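Local coordinates for protein putative glycosyl hydrolase (Bacteroides thetaiotaomicron VPI-5482, PDB 3K11) that is probably a glycoside hydrolase that cleaves glycosidic bonds, though its substrate is not established, at residues K224-A229 and V281-Y286; Q232-A237 and P290-Y295; E368-G373 and V392-A397. One frame throughout, in Å; residues are numbered along the deposited sequence.

How the interactions relate
Interactions 1 and 2 hold the same element. Both pack helix 222-240 against chain that follows helix 265-281, first the connecting loop and then helix 289-304. Their centres are about 12 Å apart. Interaction 3 lies on the opposite side of the chain's centre, with its centre about 36 Å from that of interaction 1, and joins two loops. All three are partly buried. The chemistry differs with the place. Interactions 1 and 2 are apolar, made mainly of aliphatic and aromatic side chains, with no hydrogen bond across. Interaction 3 mixes valine with a glutamine amide, a water bridge and backbone carbonyls, and reaches a second subunit.

Interaction 1: residues K224-A229 and V281-Y286; sequences KYLAEA and VLPEDY
Leu226 of helix 222-240 meets four residues of the loop 281-286. Its CB lies 3.9 Å from Tyr286 CE1. The side chain then runs outward with CG anti to the carbonyl carbon (chi1 -70°), and the two methyls part. CD1 meets the ring of Pro283 tip to tip, 4.0 Å from its CD, and also lies near Tyr286 CE1. CD2 touches Val281 CG1 and Leu282 CD2, each 3.9 Å from Leu226 CD2. The leucines slide past each other in opposite directions.

Tyr286 is the other main partner. With CG anti to the backbone N (chi1 -166°), its side chain sets out toward the helix. The ring crosses Leu226 at a slant, and Tyr286 OH comes to 3.4 Å from Ala227 CA. No hydrogen bond forms with the helix backbone there. On one face of the ring, Leu282 CD2 stands 4.1 Å above the Tyr286 plane, toward the rim. An alanine in place of Tyr286 would probably open a gap beside Leu226 CB and Ala227 and leave Leu282 CD2 without its ring.

A type I turn from Pro283 to Tyr286 brings the tyrosine round to the helix. Val230, on the same helix, adds to the seat of Leu282 and Tyr286. The arrangement is a helix-to-helix connection folded onto a neighbouring helix, consistent with the mainly helical (alpha/alpha)6-barrel fold of the six-hairpin glycosidases.

Interaction 2: residues Q232-A237 and P290-Y295; sequences QFLQFA and PKVMDY
Phe233, Leu234 and Ala237 pack against Lys291, Val292 and Tyr295 in an apolar helix-to-helix contact. It joins helix 222-240 to helix 289-304. The axes of the two short segments approach to 10.6 Å, with 46° between their directions.

Tyr295 carries much of the contact. Ala237 CB sits 3.5 Å above the plane of the Tyr295 ring, over its centre, in a CH-pi contact. Leu234 CD2 comes to the edge of the same ring, 3.9 Å from Tyr295 CE2. Leu234 CD2 also lies 4.0 Å from Lys291 CB, so the lysine contributes the base of its chain.

Phe233 slides past Tyr295 in the opposite direction. Tyr295 CB lies in the plane of the Phe233 ring, 3.8 Å from Phe233 CE1. Val292 CG1 lies over one face of that ring, toward the rim. This methyl, anti to the backbone N (chi1 174°), is 4.3 Å from the Phe233 centroid and makes a second CH-pi contact.

Helix 265-281 also touches Phe233 and Val292, and Phe241 meets Tyr295 edge-to-face. Helices packed through aromatic and aliphatic side chains are consistent with the six-hairpin glycosidase fold.

Interaction 3: residues E368-G373 and V392-A397; sequences EGQVEG and VNVYAA. With EDO (1,2-ethanediol), chain T.
The amide of Gln370 and the ring of Tyr395 stand with their planes 89° apart. Gln370 NE2 approaches the ring at a slant and is 3.6 Å from Tyr395 OH, but no hydrogen bond is made there. That NE2 instead bonds to the hydroxyl of Tyr42 on helix 29-45, on which Tyr395 also rests. One face of the Tyr395 ring carries Val394 CG2, which lies 3.7 Å above the ring plane and toward the rim. Val394 also lies over one face of the Gln370 amide, with Val394 CB 3.8 Å from Gln370 CD. Val394 thus sits in the corner that the two flat groups make.

The valine's chi1 of -68° sets CG1 anti to the carbonyl carbon. Val394 CG1 touches Gln370 OE1 and also lies 3.9 Å from Glu372 CG. Beyond that, the Glu372 chain is extended, and Glu372 OE1 accepts a 2.8 Å hydrogen bond from O1 of a 1,2-ethanediol, probably from the crystallisation liquor. Val392 packs by its CG1 on the carbonyl of Gly373.

The two loops run nearly antiparallel, 164° apart, with no direct hydrogen bond between them. A water joins them. It donates to Val371 O at 3.0 Å and to Ala396 O at 2.8 Å. Asn393 shapes its own loop through an Asx turn, in which Tyr395 N donates to Asn393 OD1 at 2.8 Å. A type I turn spans Asn393 to Ala396.

Asn393 and Tyr395 also pack on Leu13 and Ile6 of a second subunit. Within the chain, Val371 rests on Val403 of helix 400-416, and Tyr400, at the start of that helix, uses its hydroxyl to bond both Val371 N and Val394 O, tying the two loops to the helix.

Interaction 1: residues K224-A229 and V281-Y286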
# COMPACT_ATOMS: atom_id res chain seq x y z
N LYS A 224 1.18 -41.91 13.42
CA LYS A 224 0.04 -41.22 13.99
C LYS A 224 0.33 -39.72 14.20
O LYS A 224 -0.48 -38.86 13.88
CB LYS A 224 -0.30 -41.87 15.31
CG LYS A 224 -1.37 -41.20 16.19
CD LYS A 224 -1.72 -42.17 17.34
CE LYS A 224 -1.92 -41.55 18.68
NZ LYS A 224 -1.64 -42.59 19.78
N TYR A 225 1.51 -39.42 14.72
CA TYR A 225 1.86 -38.03 15.01
C TYR A 225 2.26 -37.25 13.75
O TYR A 225 1.96 -36.06 13.62
CB TYR A 225 2.88 -37.95 16.16
CG TYR A 225 2.34 -38.41 17.51
CD1 TYR A 225 1.02 -38.20 17.89
CD2 TYR A 225 3.17 -39.00 18.43
CE1 TYR A 225 0.55 -38.64 19.12
CE2 TYR A 225 2.71 -39.42 19.65
CZ TYR A 225 1.40 -39.22 19.99
OH TYR A 225 0.90 -39.63 21.22
N LEU A 226 2.94 -37.88 12.80
CA LEU A 226 3.15 -37.22 11.50
C LEU A 226 1.83 -36.82 10.87
O LEU A 226 1.69 -35.74 10.38
CB LEU A 226 3.95 -38.12 10.53
CG LEU A 226 5.43 -38.42 10.78
CD1 LEU A 226 5.99 -39.51 9.80
CD2 LEU A 226 6.32 -37.15 10.73
N ALA A 227 0.85 -37.72 10.90
CA ALA A 227 -0.42 -37.42 10.29
C ALA A 227 -1.14 -36.33 11.02
O ALA A 227 -1.75 -35.48 10.39
CB ALA A 227 -1.28 -38.68 10.15
N GLU A 228 -1.11 -36.34 12.36
CA GLU A 228 -1.80 -35.29 13.13
C GLU A 228 -1.15 -33.95 12.94
O GLU A 228 -1.84 -32.94 12.78
CB GLU A 228 -1.86 -35.67 14.60
CG GLU A 228 -2.66 -34.69 15.49
CD GLU A 228 -4.14 -34.62 15.13
OE1 GLU A 228 -4.65 -35.51 14.40
OE2 GLU A 228 -4.79 -33.67 15.61
N ALA A 229 0.18 -33.92 12.91
CA ALA A 229 0.89 -32.64 12.65
C ALA A 229 0.49 -32.02 11.31
O ALA A 229 0.18 -30.82 11.21
CB ALA A 229 2.41 -32.87 12.74
N VAL A 281 10.92 -32.29 9.93
CA VAL A 281 10.60 -33.65 10.44
C VAL A 281 10.04 -34.57 9.35
O VAL A 281 10.35 -35.76 9.30
CB VAL A 281 9.60 -33.54 11.60
CG1 VAL A 281 9.15 -34.90 12.06
CG2 VAL A 281 10.21 -32.77 12.80
N LEU A 282 9.18 -34.05 8.48
CA LEU A 282 8.53 -34.89 7.49
C LEU A 282 9.53 -35.58 6.59
O LEU A 282 10.41 -34.92 6.05
CB LEU A 282 7.61 -34.09 6.55
CG LEU A 282 6.36 -33.46 7.14
CD1 LEU A 282 5.57 -32.74 6.05
CD2 LEU A 282 5.48 -34.53 7.92
N PRO A 283 9.33 -36.88 6.36
CA PRO A 283 10.08 -37.59 5.31
C PRO A 283 9.92 -36.86 4.01
O PRO A 283 8.87 -36.29 3.76
CB PRO A 283 9.38 -38.94 5.25
CG PRO A 283 8.84 -39.14 6.63
CD PRO A 283 8.44 -37.78 7.11
N GLU A 284 10.93 -36.91 3.14
CA GLU A 284 10.84 -36.15 1.91
C GLU A 284 9.81 -36.71 0.95
O GLU A 284 9.33 -35.97 0.11
CB GLU A 284 12.19 -36.07 1.23
CG GLU A 284 13.17 -35.34 2.12
CD GLU A 284 14.14 -34.47 1.35
OE1 GLU A 284 14.55 -34.88 0.24
OE2 GLU A 284 14.49 -33.39 1.88
N ASP A 285 9.42 -37.97 1.16
CA ASP A 285 8.38 -38.61 0.36
C ASP A 285 7.03 -38.70 1.09
O ASP A 285 6.15 -39.45 0.64
CB ASP A 285 8.85 -39.97 -0.11
CG ASP A 285 9.06 -40.95 1.01
OD1 ASP A 285 8.99 -40.58 2.21
OD2 ASP A 285 9.31 -42.16 0.69
N TYR A 286 6.85 -37.90 2.14
CA TYR A 286 5.61 -37.95 2.88
C TYR A 286 4.49 -37.53 1.92
O TYR A 286 4.64 -36.52 1.21
CB TYR A 286 5.66 -37.09 4.13
CG TYR A 286 4.51 -37.42 5.05
CD1 TYR A 286 4.56 -38.51 5.86
CD2 TYR A 286 3.36 -36.63 5.07
CE1 TYR A 286 3.50 -38.87 6.68
CE2 TYR A 286 2.28 -36.96 5.92
CZ TYR A 286 2.36 -38.09 6.71
OH TYR A 286 1.33 -38.50 7.55

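Interaction 2: residues Q232-A237 and P290-Y295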
# COMPACT_ATOMS: atom_id res chain seq x y z
N GLN A 232 -3.31 -30.84 11.40
CA GLN A 232 -3.38 -29.51 12.02
C GLN A 232 -2.92 -28.45 11.05
O GLN A 232 -3.58 -27.43 10.85
CB GLN A 232 -2.46 -29.46 13.25
CG GLN A 232 -2.96 -30.30 14.42
CD GLN A 232 -4.23 -29.81 15.06
OE1 GLN A 232 -4.52 -28.63 15.04
NE2 GLN A 232 -4.97 -30.73 15.67
N PHE A 233 -1.76 -28.67 10.48
CA PHE A 233 -1.22 -27.62 9.59
C PHE A 233 -2.24 -27.24 8.53
O PHE A 233 -2.51 -26.07 8.31
CB PHE A 233 0.08 -28.07 8.93
CG PHE A 233 0.78 -26.97 8.17
CD1 PHE A 233 0.46 -26.68 6.83
CD2 PHE A 233 1.78 -26.23 8.77
CE1 PHE A 233 1.09 -25.66 6.16
CE2 PHE A 233 2.41 -25.14 8.05
CZ PHE A 233 2.06 -24.87 6.79
N LEU A 234 -2.80 -28.24 7.86
CA LEU A 234 -3.65 -27.94 6.72
C LEU A 234 -5.02 -27.43 7.14
O LEU A 234 -5.64 -26.59 6.45
CB LEU A 234 -3.78 -29.19 5.87
CG LEU A 234 -2.53 -29.75 5.18
CD1 LEU A 234 -2.89 -31.07 4.51
CD2 LEU A 234 -1.90 -28.75 4.14
N GLN A 235 -5.51 -27.87 8.28
CA GLN A 235 -6.82 -27.39 8.80
C GLN A 235 -6.74 -25.93 9.25
O GLN A 235 -7.70 -25.17 9.10
CB GLN A 235 -7.33 -28.34 9.90
CG GLN A 235 -7.89 -29.63 9.31
CD GLN A 235 -8.45 -30.63 10.29
OE1 GLN A 235 -8.90 -31.70 9.85
NE2 GLN A 235 -8.42 -30.33 11.59
N PHE A 236 -5.61 -25.54 9.87
CA PHE A 236 -5.33 -24.14 10.15
C PHE A 236 -5.19 -23.37 8.83
O PHE A 236 -5.82 -22.35 8.61
CB PHE A 236 -4.01 -23.93 10.93
CG PHE A 236 -4.13 -24.03 12.43
CD1 PHE A 236 -4.52 -22.94 13.17
CD2 PHE A 236 -3.78 -25.17 13.11
CE1 PHE A 236 -4.61 -23.00 14.56
CE2 PHE A 236 -3.88 -25.23 14.52
CZ PHE A 236 -4.30 -24.14 15.22
N ALA A 237 -4.31 -23.83 7.96
CA ALA A 237 -4.00 -23.03 6.75
C ALA A 237 -5.21 -22.82 5.85
O ALA A 237 -5.34 -21.75 5.30
CB ALA A 237 -2.78 -23.62 5.97
N PRO A 290 3.93 -32.24 -0.30
CA PRO A 290 3.76 -31.20 -1.33
C PRO A 290 2.82 -30.04 -0.99
O PRO A 290 3.09 -28.88 -1.33
CB PRO A 290 3.30 -32.03 -2.54
CG PRO A 290 4.02 -33.30 -2.35
CD PRO A 290 3.80 -33.58 -0.88
N LYS A 291 1.72 -30.35 -0.32
CA LYS A 291 0.75 -29.34 0.10
C LYS A 291 1.32 -28.42 1.16
O LYS A 291 1.02 -27.22 1.19
CB LYS A 291 -0.51 -30.01 0.64
CG LYS A 291 -1.41 -30.55 -0.44
CD LYS A 291 -2.75 -30.96 0.11
CE LYS A 291 -3.64 -31.47 -0.99
NZ LYS A 291 -4.92 -31.99 -0.38
N VAL A 292 2.10 -28.99 2.07
CA VAL A 292 2.75 -28.20 3.10
C VAL A 292 3.82 -27.32 2.49
O VAL A 292 3.93 -26.12 2.80
CB VAL A 292 3.40 -29.10 4.18
CG1 VAL A 292 4.21 -28.28 5.20
CG2 VAL A 292 2.33 -29.89 4.91
N MSE A 293 4.60 -27.90 1.58
CA MSE A 293 5.64 -27.12 0.91
C MSE A 293 5.09 -25.99 0.06
O MSE A 293 5.63 -24.88 0.00
CB MSE A 293 6.54 -28.05 0.09
CG MSE A 293 7.67 -27.36 -0.63
SE MSE A 293 8.99 -26.49 0.50
CE MSE A 293 9.87 -28.01 1.11
N ASP A 294 4.03 -26.26 -0.67
CA ASP A 294 3.33 -25.22 -1.41
C ASP A 294 2.85 -24.06 -0.52
O ASP A 294 2.99 -22.91 -0.90
CB ASP A 294 2.13 -25.81 -2.15
CG ASP A 294 2.53 -26.68 -3.35
OD1 ASP A 294 3.72 -26.70 -3.75
OD2 ASP A 294 1.62 -27.35 -3.88
N TYR A 295 2.27 -24.38 0.63
CA TYR A 295 1.88 -23.35 1.59
C TYR A 295 3.07 -22.56 2.06
O TYR A 295 3.02 -21.32 2.14
CB TYR A 295 1.17 -23.93 2.82
CG TYR A 295 -0.33 -23.98 2.67
CD1 TYR A 295 -1.07 -22.83 2.54
CD2 TYR A 295 -1.01 -25.21 2.72
CE1 TYR A 295 -2.43 -22.86 2.41
CE2 TYR A 295 -2.40 -25.23 2.63
CZ TYR A 295 -3.08 -24.05 2.46
OH TYR A 295 -4.45 -24.09 2.37

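Interaction 3: residues E368-G373 and V392-A397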
# COMPACT_ATOMS: atom_id res chain seq x y z
N GLU A 368 24.15 -3.77 26.08
CA GLU A 368 23.88 -4.68 27.17
C GLU A 368 23.54 -6.10 26.71
O GLU A 368 23.67 -7.07 27.51
CB GLU A 368 22.73 -4.16 27.97
CG GLU A 368 22.52 -4.89 29.27
CD GLU A 368 21.49 -4.23 30.13
OE1 GLU A 368 20.82 -3.28 29.65
OE2 GLU A 368 21.35 -4.67 31.29
N GLY A 369 23.10 -6.24 25.46
CA GLY A 369 22.69 -7.52 24.91
C GLY A 369 21.18 -7.70 24.85
O GLY A 369 20.68 -8.81 24.57
N GLN A 370 20.45 -6.63 25.18
CA GLN A 370 19.00 -6.65 25.06
C GLN A 370 18.61 -6.50 23.61
O GLN A 370 19.38 -6.01 22.80
CB GLN A 370 18.36 -5.52 25.85
CG GLN A 370 18.64 -5.59 27.36
CD GLN A 370 18.03 -4.44 28.10
OE1 GLN A 370 18.04 -3.31 27.61
NE2 GLN A 370 17.51 -4.71 29.30
N VAL A 371 17.39 -6.92 23.30
CA VAL A 371 16.84 -6.80 21.96
C VAL A 371 15.73 -5.76 22.03
O VAL A 371 14.69 -5.96 22.70
CB VAL A 371 16.30 -8.15 21.45
CG1 VAL A 371 15.56 -7.96 20.13
CG2 VAL A 371 17.46 -9.18 21.33
N GLU A 372 15.96 -4.66 21.32
CA GLU A 372 15.01 -3.53 21.27
C GLU A 372 14.00 -3.66 20.14
O GLU A 372 14.24 -4.31 19.13
CB GLU A 372 15.77 -2.21 21.11
CG GLU A 372 16.79 -1.96 22.24
CD GLU A 372 17.46 -0.57 22.22
OE1 GLU A 372 17.26 0.25 21.28
OE2 GLU A 372 18.18 -0.29 23.21
N GLY A 373 12.87 -2.95 20.30
CA GLY A 373 11.84 -2.90 19.27
C GLY A 373 10.93 -4.13 19.16
O GLY A 373 10.27 -4.29 18.11
N VAL A 392 6.24 -1.78 22.77
CA VAL A 392 7.49 -2.50 22.63
C VAL A 392 8.26 -2.35 23.93
O VAL A 392 8.12 -1.32 24.63
CB VAL A 392 8.35 -2.02 21.44
CG1 VAL A 392 7.62 -2.31 20.07
CG2 VAL A 392 8.80 -0.54 21.59
N ASN A 393 9.05 -3.37 24.28
CA ASN A 393 9.83 -3.32 25.49
C ASN A 393 10.99 -4.29 25.40
O ASN A 393 10.82 -5.38 24.87
CB ASN A 393 8.97 -3.66 26.71
CG ASN A 393 9.63 -3.24 27.99
OD1 ASN A 393 10.42 -3.99 28.54
ND2 ASN A 393 9.42 -1.99 28.39
N VAL A 394 12.16 -3.87 25.89
CA VAL A 394 13.34 -4.74 25.96
C VAL A 394 13.10 -6.02 26.71
O VAL A 394 13.76 -7.04 26.43
CB VAL A 394 14.55 -4.00 26.56
CG1 VAL A 394 15.01 -2.89 25.56
CG2 VAL A 394 14.20 -3.49 27.97
N TYR A 395 12.17 -5.99 27.66
CA TYR A 395 11.88 -7.20 28.40
C TYR A 395 10.82 -8.13 27.80
O TYR A 395 10.48 -9.13 28.41
CB TYR A 395 11.50 -6.86 29.83
CG TYR A 395 12.67 -6.26 30.57
CD1 TYR A 395 13.80 -7.04 30.81
CD2 TYR A 395 12.67 -4.93 30.99
CE1 TYR A 395 14.89 -6.53 31.46
CE2 TYR A 395 13.78 -4.41 31.65
CZ TYR A 395 14.88 -5.22 31.87
OH TYR A 395 16.01 -4.77 32.56
N ALA A 396 10.25 -7.77 26.64
CA ALA A 396 9.40 -8.69 25.89
C ALA A 396 10.31 -9.86 25.55
O ALA A 396 11.29 -9.69 24.81
CB ALA A 396 8.91 -8.04 24.62
N ALA A 397 9.96 -11.04 26.04
CA ALA A 397 10.85 -12.20 25.91
C ALA A 397 10.92 -12.76 24.47
O ALA A 397 11.81 -13.53 24.10
CB ALA A 397 10.40 -13.30 26.85
C1 EDO T . 20.23 -0.91 19.68
O1 EDO T . 19.06 -0.22 19.14
C2 EDO T . 21.36 0.06 20.04
O2 EDO T . 21.03 0.85 21.21
O HOH W 1 12.91 -8.30 23.02